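Local atomic coordinates of alanine racemase (Acinetobacter baumannii, PDB entry 4QHR), a protein that belongs to the alanine racemase family, whose members join an N-terminal TIM-barrel domain to a C-terminal domain built largely of beta strands. Residues N18-L23 / A195-W200; Q22-S27 / E202-Y207; N26-S31 / A51-G56; A157-N162 / C191-A196. One frame throughout, in Å; residues are numbered along the deposited sequence.

Contact 1: residues N18-L23 / A195-W200; sequences NRVKQL and AAIFKW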
loop_
_atom_site.group_PDB
_atom_site.type_symbol
_atom_site.label_atom_id
_atom_site.label_comp_id
_atom_site.label_asym_id
_atom_site.label_seq_id
_atom_site.Cartn_x
_atom_site.Cartn_y
_atom_site.Cartn_z
ATOM N N ASN A 18 -25.426 8.693 8.276
ATOM C CA ASN A 18 -26.560 9.514 8.565
ATOM C C ASN A 18 -26.591 10.739 7.682
ATOM O O ASN A 18 -27.687 11.198 7.331
ATOM C CB ASN A 18 -26.644 9.895 10.051
ATOM C CG ASN A 18 -27.962 10.577 10.376
ATOM O OD1 ASN A 18 -29.024 9.941 10.302
ATOM N ND2 ASN A 18 -27.917 11.838 10.666
ATOM N N ARG A 19 -25.425 11.275 7.310
ATOM C CA ARG A 19 -25.369 12.319 6.323
ATOM C C ARG A 19 -25.964 11.894 4.981
ATOM O O ARG A 19 -26.713 12.661 4.342
ATOM C CB ARG A 19 -23.961 12.876 6.138
ATOM C CG ARG A 19 -23.383 13.582 7.369
ATOM C CD ARG A 19 -23.882 15.026 7.537
ATOM N NE ARG A 19 -23.423 15.818 6.393
ATOM C CZ ARG A 19 -24.191 16.429 5.495
ATOM N NH1 ARG A 19 -25.542 16.421 5.574
ATOM N NH2 ARG A 19 -23.612 17.122 4.511
ATOM N N VAL A 20 -25.673 10.673 4.551
ATOM C CA VAL A 20 -26.296 10.181 3.326
ATOM C C VAL A 20 -27.808 10.235 3.410
ATOM O O VAL A 20 -28.476 10.683 2.464
ATOM C CB VAL A 20 -25.868 8.716 2.967
ATOM C CG1 VAL A 20 -26.501 8.316 1.640
ATOM C CG2 VAL A 20 -24.342 8.622 2.917
ATOM N N LYS A 21 -28.327 9.724 4.515
ATOM C CA LYS A 21 -29.753 9.751 4.800
ATOM C C LYS A 21 -30.377 11.146 4.779
ATOM O O LYS A 21 -31.515 11.324 4.324
ATOM C CB LYS A 21 -30.054 9.102 6.150
ATOM C CG LYS A 21 -31.531 9.037 6.402
ATOM C CD LYS A 21 -31.899 8.275 7.661
ATOM C CE LYS A 21 -33.400 8.422 7.870
ATOM N NZ LYS A 21 -33.834 7.377 8.822
ATOM N N GLN A 22 -29.654 12.123 5.291
ATOM C CA GLN A 22 -30.090 13.491 5.247
ATOM C C GLN A 22 -30.060 14.020 3.823
ATOM O O GLN A 22 -30.937 14.779 3.423
ATOM C CB GLN A 22 -29.206 14.389 6.151
ATOM C CG GLN A 22 -29.315 14.094 7.631
ATOM C CD GLN A 22 -28.286 14.891 8.459
ATOM O OE1 GLN A 22 -27.324 15.443 7.938
ATOM N NE2 GLN A 22 -28.491 14.930 9.777
ATOM N N LEU A 23 -29.073 13.633 3.033
ATOM C CA LEU A 23 -28.972 14.138 1.679
ATOM C C LEU A 23 -29.834 13.402 0.686
ATOM O O LEU A 23 -30.168 13.964 -0.347
ATOM C CB LEU A 23 -27.503 14.081 1.169
ATOM C CG LEU A 23 -26.583 15.052 1.941
ATOM C CD1 LEU A 23 -25.104 14.675 1.874
ATOM C CD2 LEU A 23 -26.758 16.476 1.394
ATOM N N ALA A 195 -20.260 11.867 -4.770
ATOM C CA ALA A 195 -20.277 13.205 -5.396
ATOM C C ALA A 195 -21.694 13.598 -5.858
ATOM O O ALA A 195 -22.175 14.754 -5.627
ATOM C CB ALA A 195 -19.282 13.238 -6.549
ATOM N N ALA A 196 -22.349 12.655 -6.530
ATOM C CA ALA A 196 -23.716 12.854 -7.008
ATOM C C ALA A 196 -24.731 12.995 -5.866
ATOM O O ALA A 196 -25.711 13.742 -6.007
ATOM C CB ALA A 196 -24.136 11.739 -7.923
ATOM N N ILE A 197 -24.523 12.280 -4.733
ATOM C CA ILE A 197 -25.369 12.502 -3.545
ATOM C C ILE A 197 -25.331 13.990 -3.126
ATOM O O ILE A 197 -26.378 14.581 -2.770
ATOM C CB ILE A 197 -25.013 11.510 -2.392
ATOM C CG1 ILE A 197 -25.401 10.082 -2.800
ATOM C CG2 ILE A 197 -25.728 11.890 -1.094
ATOM C CD1 ILE A 197 -24.816 8.983 -1.961
ATOM N N PHE A 198 -24.151 14.618 -3.164
ATOM C CA PHE A 198 -24.042 16.023 -2.795
ATOM C C PHE A 198 -24.612 16.940 -3.885
ATOM O O PHE A 198 -25.300 17.927 -3.575
ATOM C CB PHE A 198 -22.580 16.420 -2.495
ATOM C CG PHE A 198 -22.114 16.028 -1.140
ATOM C CD1 PHE A 198 -22.454 16.777 -0.050
ATOM C CD2 PHE A 198 -21.329 14.928 -0.951
ATOM C CE1 PHE A 198 -22.031 16.425 1.231
ATOM C CE2 PHE A 198 -20.879 14.581 0.291
ATOM C CZ PHE A 198 -21.248 15.323 1.394
ATOM N N LYS A 199 -24.371 16.590 -5.136
ATOM C CA LYS A 199 -24.736 17.489 -6.225
ATOM C C LYS A 199 -26.105 17.340 -6.852
ATOM O O LYS A 199 -26.669 18.326 -7.230
ATOM C CB LYS A 199 -23.728 17.413 -7.291
ATOM C CG LYS A 199 -22.439 18.080 -6.834
ATOM C CD LYS A 199 -21.277 17.728 -7.744
ATOM C CE LYS A 199 -21.436 18.332 -9.118
ATOM N NZ LYS A 199 -20.156 18.281 -9.871
ATOM N N TRP A 200 -26.631 16.129 -6.959
ATOM C CA TRP A 200 -27.805 15.875 -7.780
ATOM C C TRP A 200 -28.838 15.019 -7.066
ATOM O O TRP A 200 -29.083 13.891 -7.506
ATOM C CB TRP A 200 -27.412 15.196 -9.101
ATOM C CG TRP A 200 -26.412 15.922 -9.858
ATOM C CD1 TRP A 200 -26.386 17.270 -10.095
ATOM C CD2 TRP A 200 -25.221 15.387 -10.484
ATOM N NE1 TRP A 200 -25.274 17.589 -10.824
ATOM C CE2 TRP A 200 -24.551 16.459 -11.083
ATOM C CE3 TRP A 200 -24.664 14.109 -10.588
ATOM C CZ2 TRP A 200 -23.358 16.298 -11.783
ATOM C CZ3 TRP A 200 -23.492 13.946 -11.275
ATOM C CH2 TRP A 200 -22.846 15.041 -11.874
#

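Contact 2: residues Q22-S27 / E202-Y207; sequences QLAANS and ELNFDY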
loop_
_atom_site.group_PDB
_atom_site.type_symbol
_atom_site.label_atom_id
_atom_site.label_comp_id
_atom_site.label_asym_id
_atom_site.label_seq_id
_atom_site.Cartn_x
_atom_site.Cartn_y
_atom_site.Cartn_z
ATOM N N GLN A 22 -29.654 12.123 5.291
ATOM C CA GLN A 22 -30.090 13.491 5.247
ATOM C C GLN A 22 -30.060 14.020 3.823
ATOM O O GLN A 22 -30.937 14.779 3.423
ATOM C CB GLN A 22 -29.206 14.389 6.151
ATOM C CG GLN A 22 -29.315 14.094 7.631
ATOM C CD GLN A 22 -28.286 14.891 8.459
ATOM O OE1 GLN A 22 -27.324 15.443 7.938
ATOM N NE2 GLN A 22 -28.491 14.930 9.777
ATOM N N LEU A 23 -29.073 13.633 3.033
ATOM C CA LEU A 23 -28.972 14.138 1.679
ATOM C C LEU A 23 -29.834 13.402 0.686
ATOM O O LEU A 23 -30.168 13.964 -0.347
ATOM C CB LEU A 23 -27.503 14.081 1.169
ATOM C CG LEU A 23 -26.583 15.052 1.941
ATOM C CD1 LEU A 23 -25.104 14.675 1.874
ATOM C CD2 LEU A 23 -26.758 16.476 1.394
ATOM N N ALA A 24 -30.187 12.150 0.964
ATOM C CA ALA A 24 -30.947 11.300 0.024
ATOM C C ALA A 24 -32.081 10.638 0.785
ATOM O O ALA A 24 -32.150 9.385 0.975
ATOM C CB ALA A 24 -30.053 10.242 -0.625
ATOM N N ALA A 25 -33.020 11.486 1.215
ATOM C CA ALA A 25 -33.977 11.054 2.227
ATOM C C ALA A 25 -34.924 9.943 1.828
ATOM O O ALA A 25 -35.435 9.202 2.703
ATOM C CB ALA A 25 -34.765 12.269 2.721
ATOM N N ASN A 26 -35.222 9.830 0.533
ATOM C CA ASN A 26 -36.175 8.864 0.092
ATOM C C ASN A 26 -35.554 7.722 -0.721
ATOM O O ASN A 26 -36.225 7.125 -1.513
ATOM C CB ASN A 26 -37.268 9.590 -0.669
ATOM C CG ASN A 26 -38.062 10.551 0.226
ATOM O OD1 ASN A 26 -38.395 11.633 -0.204
ATOM N ND2 ASN A 26 -38.325 10.196 1.451
ATOM N N SER A 27 -34.286 7.408 -0.491
ATOM C CA SER A 27 -33.587 6.343 -1.249
ATOM C C SER A 27 -33.034 5.317 -0.279
ATOM O O SER A 27 -32.620 5.673 0.843
ATOM C CB SER A 27 -32.414 6.926 -1.956
ATOM O OG SER A 27 -32.813 7.742 -3.029
ATOM N N GLU A 202 -31.856 15.106 -7.351
ATOM C CA GLU A 202 -32.904 14.743 -8.331
ATOM C C GLU A 202 -32.641 13.408 -9.033
ATOM O O GLU A 202 -33.556 12.813 -9.626
ATOM C CB GLU A 202 -33.120 15.859 -9.375
ATOM C CG GLU A 202 -31.971 16.090 -10.352
ATOM C CD GLU A 202 -30.866 17.045 -9.852
ATOM O OE1 GLU A 202 -30.806 17.435 -8.656
ATOM O OE2 GLU A 202 -30.031 17.382 -10.700
ATOM N N LEU A 203 -31.399 12.953 -8.997
ATOM C CA LEU A 203 -31.017 11.616 -9.523
ATOM C C LEU A 203 -30.895 10.500 -8.479
ATOM O O LEU A 203 -30.411 9.413 -8.814
ATOM C CB LEU A 203 -29.711 11.722 -10.317
ATOM C CG LEU A 203 -29.747 12.691 -11.509
ATOM C CD1 LEU A 203 -28.435 12.678 -12.236
ATOM C CD2 LEU A 203 -30.812 12.365 -12.526
ATOM N N ASN A 204 -31.400 10.712 -7.275
ATOM C CA ASN A 204 -31.338 9.693 -6.241
ATOM C C ASN A 204 -32.110 8.445 -6.626
ATOM O O ASN A 204 -31.634 7.333 -6.430
ATOM C CB ASN A 204 -31.911 10.194 -4.899
ATOM C CG ASN A 204 -31.020 11.181 -4.166
ATOM O OD1 ASN A 204 -29.839 11.425 -4.486
ATOM N ND2 ASN A 204 -31.574 11.748 -3.205
ATOM N N PHE A 205 -33.315 8.637 -7.181
ATOM C CA PHE A 205 -34.216 7.481 -7.440
ATOM C C PHE A 205 -34.279 6.495 -6.269
ATOM O O PHE A 205 -34.398 6.918 -5.097
ATOM C CB PHE A 205 -33.861 6.847 -8.775
ATOM C CG PHE A 205 -33.973 7.803 -9.923
ATOM C CD1 PHE A 205 -35.233 8.305 -10.280
ATOM C CD2 PHE A 205 -32.854 8.245 -10.622
ATOM C CE1 PHE A 205 -35.382 9.214 -11.323
ATOM C CE2 PHE A 205 -33.004 9.133 -11.688
ATOM C CZ PHE A 205 -34.268 9.631 -12.018
ATOM N N ASP A 206 -34.163 5.190 -6.537
ATOM C CA ASP A 206 -34.472 4.178 -5.514
ATOM C C ASP A 206 -33.285 3.778 -4.620
ATOM O O ASP A 206 -33.473 3.442 -3.452
ATOM C CB ASP A 206 -35.035 2.968 -6.223
ATOM C CG ASP A 206 -36.211 3.347 -7.118
ATOM O OD1 ASP A 206 -37.314 3.555 -6.560
ATOM O OD2 ASP A 206 -36.026 3.529 -8.319
ATOM N N TYR A 207 -32.083 3.794 -5.170
ATOM C CA TYR A 207 -30.865 3.422 -4.461
ATOM C C TYR A 207 -29.732 4.402 -4.769
ATOM O O TYR A 207 -29.416 4.635 -5.905
ATOM C CB TYR A 207 -30.392 2.038 -4.901
ATOM C CG TYR A 207 -31.291 0.900 -4.517
ATOM C CD1 TYR A 207 -32.335 0.505 -5.362
ATOM C CD2 TYR A 207 -31.114 0.222 -3.340
ATOM C CE1 TYR A 207 -33.185 -0.542 -5.016
ATOM C CE2 TYR A 207 -31.951 -0.835 -2.993
ATOM C CZ TYR A 207 -32.988 -1.190 -3.834
ATOM O OH TYR A 207 -33.806 -2.239 -3.517
HETATM O O HOH W 1 -33.849 10.420 -2.059
#

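Contact 3: residues N26-S31 / A51-G56; sequences NSKIVS and ASDAFG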
loop_
_atom_site.group_PDB
_atom_site.type_symbol
_atom_site.label_atom_id
_atom_site.label_comp_id
_atom_site.label_asym_id
_atom_site.label_seq_id
_atom_site.Cartn_x
_atom_site.Cartn_y
_atom_site.Cartn_z
ATOM N N ASN A 26 -35.222 9.830 0.533
ATOM C CA ASN A 26 -36.175 8.864 0.092
ATOM C C ASN A 26 -35.554 7.722 -0.721
ATOM O O ASN A 26 -36.225 7.125 -1.513
ATOM C CB ASN A 26 -37.268 9.590 -0.669
ATOM C CG ASN A 26 -38.062 10.551 0.226
ATOM O OD1 ASN A 26 -38.395 11.633 -0.204
ATOM N ND2 ASN A 26 -38.325 10.196 1.451
ATOM N N SER A 27 -34.286 7.408 -0.491
ATOM C CA SER A 27 -33.587 6.343 -1.249
ATOM C C SER A 27 -33.034 5.317 -0.279
ATOM O O SER A 27 -32.620 5.673 0.843
ATOM C CB SER A 27 -32.414 6.926 -1.956
ATOM O OG SER A 27 -32.813 7.742 -3.029
ATOM N N LYS A 28 -32.990 4.083 -0.724
ATOM C CA LYS A 28 -32.287 3.037 0.003
ATOM C C LYS A 28 -30.799 3.257 -0.184
ATOM O O LYS A 28 -30.403 3.841 -1.180
ATOM C CB LYS A 28 -32.709 1.673 -0.513
ATOM C CG LYS A 28 -34.095 1.293 -0.016
ATOM C CD LYS A 28 -34.663 0.126 -0.795
ATOM C CE LYS A 28 -35.931 -0.311 -0.191
ATOM N NZ LYS A 28 -36.456 -1.449 -0.976
ATOM N N ILE A 29 -29.997 2.876 0.808
ATOM C CA ILE A 29 -28.560 3.098 0.707
ATOM C C ILE A 29 -27.791 1.789 0.523
ATOM O O ILE A 29 -27.892 0.881 1.364
ATOM C CB ILE A 29 -28.066 3.872 1.935
ATOM C CG1 ILE A 29 -28.832 5.199 2.058
ATOM C CG2 ILE A 29 -26.554 4.051 1.927
ATOM C CD1 ILE A 29 -28.657 5.807 3.414
ATOM N N VAL A 30 -27.020 1.741 -0.561
ATOM C CA VAL A 30 -26.027 0.709 -0.822
ATOM C C VAL A 30 -24.669 1.253 -0.335
ATOM O O VAL A 30 -24.017 2.004 -1.018
ATOM C CB VAL A 30 -25.956 0.324 -2.290
ATOM C CG1 VAL A 30 -25.076 -0.911 -2.469
ATOM C CG2 VAL A 30 -27.310 0.009 -2.832
ATOM N N SER A 31 -24.242 0.868 0.881
ATOM C CA SER A 31 -22.958 1.342 1.392
ATOM C C SER A 31 -21.802 0.554 0.682
ATOM O O SER A 31 -21.736 -0.674 0.739
ATOM C CB SER A 31 -22.890 1.244 2.920
ATOM O OG SER A 31 -23.636 2.289 3.557
ATOM N N ALA A 51 -27.156 0.095 9.584
ATOM C CA ALA A 51 -28.390 0.700 9.098
ATOM C C ALA A 51 -28.477 0.788 7.578
ATOM O O ALA A 51 -29.497 1.189 7.071
ATOM C CB ALA A 51 -28.559 2.065 9.661
ATOM N N SER A 52 -27.406 0.466 6.869
ATOM C CA SER A 52 -27.441 0.386 5.445
ATOM C C SER A 52 -28.505 -0.641 4.985
ATOM O O SER A 52 -28.700 -1.680 5.619
ATOM C CB SER A 52 -26.049 -0.070 4.933
ATOM O OG SER A 52 -24.987 0.749 5.415
ATOM N N ASP A 53 -29.168 -0.326 3.886
ATOM C CA ASP A 53 -30.112 -1.201 3.247
ATOM C C ASP A 53 -29.415 -2.339 2.509
ATOM O O ASP A 53 -29.966 -3.473 2.383
ATOM C CB ASP A 53 -30.903 -0.408 2.230
ATOM C CG ASP A 53 -31.734 0.645 2.861
ATOM O OD1 ASP A 53 -32.740 0.281 3.419
ATOM O OD2 ASP A 53 -31.421 1.847 2.753
ATOM N N ALA A 54 -28.238 -2.034 1.990
ATOM C CA ALA A 54 -27.376 -3.020 1.278
ATOM C C ALA A 54 -25.882 -2.660 1.426
ATOM O O ALA A 54 -25.544 -1.544 1.751
ATOM C CB ALA A 54 -27.725 -3.099 -0.204
ATOM N N PHE A 55 -25.019 -3.643 1.214
ATOM C CA PHE A 55 -23.587 -3.450 1.110
ATOM C C PHE A 55 -23.168 -3.751 -0.318
ATOM O O PHE A 55 -23.551 -4.789 -0.909
ATOM C CB PHE A 55 -22.817 -4.363 2.060
ATOM C CG PHE A 55 -23.041 -4.069 3.503
ATOM C CD1 PHE A 55 -22.750 -2.809 4.030
ATOM C CD2 PHE A 55 -23.540 -5.052 4.368
ATOM C CE1 PHE A 55 -22.955 -2.521 5.394
ATOM C CE2 PHE A 55 -23.714 -4.767 5.740
ATOM C CZ PHE A 55 -23.434 -3.504 6.248
ATOM N N GLY A 56 -22.387 -2.863 -0.900
ATOM C CA GLY A 56 -21.801 -3.089 -2.244
ATOM C C GLY A 56 -20.343 -3.524 -2.208
ATOM O O GLY A 56 -19.521 -2.897 -1.506
HETATM O O HOH W 2 -32.436 4.150 3.896
#

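Contact 4: residues A157-N162 / C191-A196; sequences AMHFAN and CCNSAA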
loop_
_atom_site.group_PDB
_atom_site.type_symbol
_atom_site.label_atom_id
_atom_site.label_comp_id
_atom_site.label_asym_id
_atom_site.label_seq_id
_atom_site.Cartn_x
_atom_site.Cartn_y
_atom_site.Cartn_z
ATOM N N ALA A 157 -28.702 0.682 -13.535
ATOM C CA ALA A 157 -27.540 1.203 -12.810
ATOM C C ALA A 157 -26.566 1.916 -13.748
ATOM O O ALA A 157 -26.207 1.410 -14.796
ATOM C CB ALA A 157 -26.811 0.090 -12.071
ATOM N N MET A 158 -26.168 3.097 -13.344
ATOM C CA MET A 158 -25.049 3.783 -13.974
ATOM C C MET A 158 -24.079 4.351 -12.928
ATOM O O MET A 158 -24.443 4.556 -11.765
ATOM C CB MET A 158 -25.587 4.902 -14.797
ATOM C CG MET A 158 -24.605 5.452 -15.812
ATOM S SD MET A 158 -25.297 6.958 -16.470
ATOM C CE MET A 158 -25.447 8.053 -15.032
ATOM N N HIS A 159 -22.836 4.596 -13.368
ATOM C CA HIS A 159 -21.844 5.272 -12.569
ATOM C C HIS A 159 -21.355 6.482 -13.386
ATOM O O HIS A 159 -21.095 6.383 -14.579
ATOM C CB HIS A 159 -20.719 4.308 -12.210
ATOM C CG HIS A 159 -19.869 4.758 -11.050
ATOM N ND1 HIS A 159 -20.396 5.146 -9.828
ATOM C CD2 HIS A 159 -18.522 4.865 -10.925
ATOM C CE1 HIS A 159 -19.410 5.478 -9.009
ATOM N NE2 HIS A 159 -18.264 5.315 -9.649
ATOM N N PHE A 160 -21.251 7.618 -12.716
ATOM C CA PHE A 160 -20.745 8.851 -13.326
ATOM C C PHE A 160 -19.258 8.803 -13.451
ATOM O O PHE A 160 -18.573 8.342 -12.532
ATOM C CB PHE A 160 -21.143 10.042 -12.486
ATOM C CG PHE A 160 -22.528 10.504 -12.778
ATOM C CD1 PHE A 160 -22.805 11.098 -13.993
ATOM C CD2 PHE A 160 -23.565 10.291 -11.882
ATOM C CE1 PHE A 160 -24.091 11.503 -14.312
ATOM C CE2 PHE A 160 -24.856 10.700 -12.196
ATOM C CZ PHE A 160 -25.111 11.312 -13.409
ATOM N N ALA A 161 -18.746 9.267 -14.574
ATOM C CA ALA A 161 -17.298 9.313 -14.757
ATOM C C ALA A 161 -16.600 10.498 -14.054
ATOM O O ALA A 161 -15.472 10.379 -13.597
ATOM C CB ALA A 161 -17.001 9.339 -16.258
ATOM N N ASN A 162 -17.260 11.649 -13.987
ATOM C CA ASN A 162 -16.656 12.920 -13.571
ATOM C C ASN A 162 -17.592 13.700 -12.677
ATOM O O ASN A 162 -17.634 14.944 -12.746
ATOM C CB ASN A 162 -16.345 13.785 -14.804
ATOM C CG ASN A 162 -15.424 13.101 -15.788
ATOM O OD1 ASN A 162 -15.811 12.791 -16.919
ATOM N ND2 ASN A 162 -14.235 12.836 -15.361
ATOM N N CYS A 191 -27.989 5.684 -9.516
ATOM C CA CYS A 191 -26.793 6.253 -10.143
ATOM C C CYS A 191 -25.884 7.157 -9.308
ATOM O O CYS A 191 -24.828 7.510 -9.782
ATOM C CB CYS A 191 -27.180 6.959 -11.406
ATOM S SG CYS A 191 -28.089 8.461 -11.080
ATOM N N CYS A 192 -26.262 7.523 -8.093
ATOM C CA CYS A 192 -25.444 8.435 -7.301
ATOM C C CYS A 192 -24.345 7.771 -6.466
ATOM O O CYS A 192 -24.621 6.959 -5.547
ATOM C CB CYS A 192 -26.316 9.287 -6.370
ATOM S SG CYS A 192 -27.551 10.282 -7.262
ATOM N N ASN A 193 -23.120 8.144 -6.780
ATOM C CA ASN A 193 -21.949 7.942 -5.897
ATOM C C ASN A 193 -21.936 9.093 -4.878
ATOM O O ASN A 193 -22.906 9.847 -4.821
ATOM C CB ASN A 193 -20.669 7.813 -6.717
ATOM C CG ASN A 193 -20.390 9.030 -7.624
ATOM O OD1 ASN A 193 -21.097 10.042 -7.579
ATOM N ND2 ASN A 193 -19.369 8.923 -8.431
ATOM N N SER A 194 -20.875 9.243 -4.088
ATOM C CA SER A 194 -20.832 10.247 -3.070
ATOM C C SER A 194 -20.980 11.639 -3.691
ATOM O O SER A 194 -21.733 12.455 -3.197
ATOM C CB SER A 194 -19.503 10.195 -2.299
ATOM O OG SER A 194 -19.346 8.951 -1.628
ATOM N N ALA A 195 -20.260 11.867 -4.770
ATOM C CA ALA A 195 -20.277 13.205 -5.396
ATOM C C ALA A 195 -21.694 13.598 -5.858
ATOM O O ALA A 195 -22.175 14.754 -5.627
ATOM C CB ALA A 195 -19.282 13.238 -6.549
ATOM N N ALA A 196 -22.349 12.655 -6.530
ATOM C CA ALA A 196 -23.716 12.854 -7.008
ATOM C C ALA A 196 -24.731 12.995 -5.866
ATOM O O ALA A 196 -25.711 13.742 -6.007
ATOM C CB ALA A 196 -24.136 11.739 -7.923
HETATM O O HOH W 3 -17.962 10.331 -10.786
HETATM O O HOH W 4 -21.993 7.246 -10.007
#

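Contact 1: residues N18-L23 / A195-W200
The guanidinium of Arg19, which brings NH2 to within 3.7 Å of Phe198 CE1, is gripped by three carbonyl oxygens. NH1 donates to Gln22 OE1 at 3.1 Å, one turn on in the same helix, in a nearly straight bond that lies in both the guanidinium and the amide plane; NE and NH2 donate to the backbone oxygens of Asp229 and Leu228. This illustrates how neighbouring helices in the outer layer of a TIM barrel are joined: hydrogen bonds at one edge border an apolar seam. Segments 18-23 and 195-200 run 43° apart, with their axes 10.1 Å from each other at the closest point. At that spacing the seam is filled by Leu23, Val20, Ile197 and Phe198. Leu23 works with two of its carbons. CB presses on Ile197 CG2 at 3.6 Å, while CD1 stands over one face of the Phe198 ring, 4.0 Å from its centroid and 26° off the normal, a CH-pi contact displaced toward the rim. Arg19 meets that ring differently, at its edge and close to its plane. In the other branch of Ile197, CG1 is anti to the carbonyl carbon (chi1 -68°) and CD1, extended beyond it, faces Val20. Both Val20 and Ile197 also rest on Val208 of strand 207-208, which seats the helix pair on the barrel wall. There Val20 CG1 and Ile197 CD1 meet at 4.0 Å.

Contact 2: residues Q22-S27 / E202-Y207
Ser27 and Phe205 share the direct hydrogen bond of this contact: OG donates to Phe205 O at 2.7 Å, approaching from above the carbonyl plane, 41° out of it. Two connections at the N-terminal ends of TIM-barrel strands meet here, the turn from helix 10-23 to strand 28-32 and the loop that enters strand 207-208, so the bond spans the join between the first strand and the last. A bridging water supplies the second kind of interaction. It accepts from Asn26 N and from Asn204 ND2, the latter at 2.9 Å, and donates to Ser27 OG at 3.0 Å; the serine hydroxyl thus acts as acceptor and donor at once. Within segment 22-27 a type I beta turn from Ala24 to Ser27 brings Asn26 N and Ser27 OG to the same water. On the other segment, Asp206 is tied to strand 188-190 through OD2, which accepts from Ala189 N. Van der Waals contact completes the account. Asn204 has CG anti to the carbonyl carbon (chi1 -73°), and its amide lies against Ala24, with ND2 3.4 Å from Ala24 CB. Nearer the backbone of the same side chain, Asn204 CB touches Ser27 OG at 3.2 Å.

Contact 3: residues N26-S31 / A51-G56
Asp53 reaches across to the backbone of Ile29: its OD2 accepts from Ile29 N at 2.6 Å, nearly in line with the N-H (163°) and on the anti side of the carboxylate. With CG anti to the carbonyl carbon (chi1 -65°), the carboxylate lies alongside Lys28 and Ile29 N. The same OD2 takes a second hydrogen bond from a water at 2.8 Å, and it sits close beside the CA and CB of Lys28. Lys28 crosses Asp53 at about a right angle, yet its extended chain carries NZ to 6.0 Å from Asp53 OD1, where opposite charges lie near each other without pairing. Beyond the aspartate the backbones take over. Ile29 O accepts from Ala54 N at 3.0 Å, Ala54 O from Ser31 N at 2.9 Å and Ser31 O from Gly56 N at 2.8 Å, a parallel ladder pairing Val30 with Ala54 and Ser31 with Phe55. Strands 28-32 and 54-57 are the flanks of a beta-alpha-beta crossover in the TIM barrel, their short segments twisted 36° against each other. Val30 and Ala54 project to the side where Tyr207 also packs on Val30, and Val30 CG1 lies 3.7 Å from the N of Gly56, which has no side chain. On the other side, facing helix 10-23, Ser31 OG donates to Ser52 OG at 2.8 Å. A second shell positions that pair: Ser52 OG is hydrogen-bonded to Leu49 O, and Leu17 of the helix packs on both serines. Strand 207-208 flanks segment 26-31, bonding by backbone to Lys28 and Val30.

Contact 4: residues A157-N162 / C191-A196
Cys191 opens segment 191-196 against the strand exit at Met158, its CA-H pointing to Met158 O with CA and O 3.3 Å apart; that oxygen also accepts a hydrogen bond from Arg209 NH2. The cysteine sulfur approaches the Phe160 ring obliquely, 4.1 Å from CE2, a sulfur-aromatic contact, while Met158 CE lies over one face of the ring. Cys191 O is linked to Phe160 N through a water that donates to the oxygen at 2.9 Å and accepts from the nitrogen at 2.8 Å. Past Cys192 comes Asn193, the N-cap of helix 194-199. With CG between the backbone N and the carbonyl carbon (chi1 58°), its amide folds back over the helix start and OD1 accepts from Ala196 N at 3.1 Å. The ND2 end donates to another water, which in turn donates to Phe160 O at 2.7 Å. Beside it, His159 CE1 comes to 3.5 Å from Asn193 ND2, the ring and amide planes nearly perpendicular (84°). Ser194 OG is hydrogen-bonded to OP3 of the modified lysine LLP at position 34, which places this TIM-barrel connection, after strand 188-190, at the LLP site. Ala196 CB closes the segment 4.3 Å from Phe160 CD2. The chemistry implies a helix start held on two counts: the amide of Asn193 caps it and, through water, ties it to the neighbouring connection. The positive end of the helix dipole would probably favour the phosphate nearby.

From the N terminus, helix 10-23 makes the first tie, contact 1, closing a long loop onto helix 194-199. The chain then turns through 22-27, where contact 2 opens before contact 1 has closed; it ends later, at 202-207, so these two loops cross. Contact 3 is short-range, joining strands 28-32 and 54-57, and is nested inside the loop of contact 1. Contact 4 follows it in series; it lies within the loop of contact 2 and shares Ala195 and Ala196 with contact 1. Contacts 1 and 2 bring the start of the barrel to its end, contact 3 pairs its first two strands, and contact 4 joins the connections that follow strands 154-157 and 188-190. Trp200 packs on Phe160 between contacts 1 and 4.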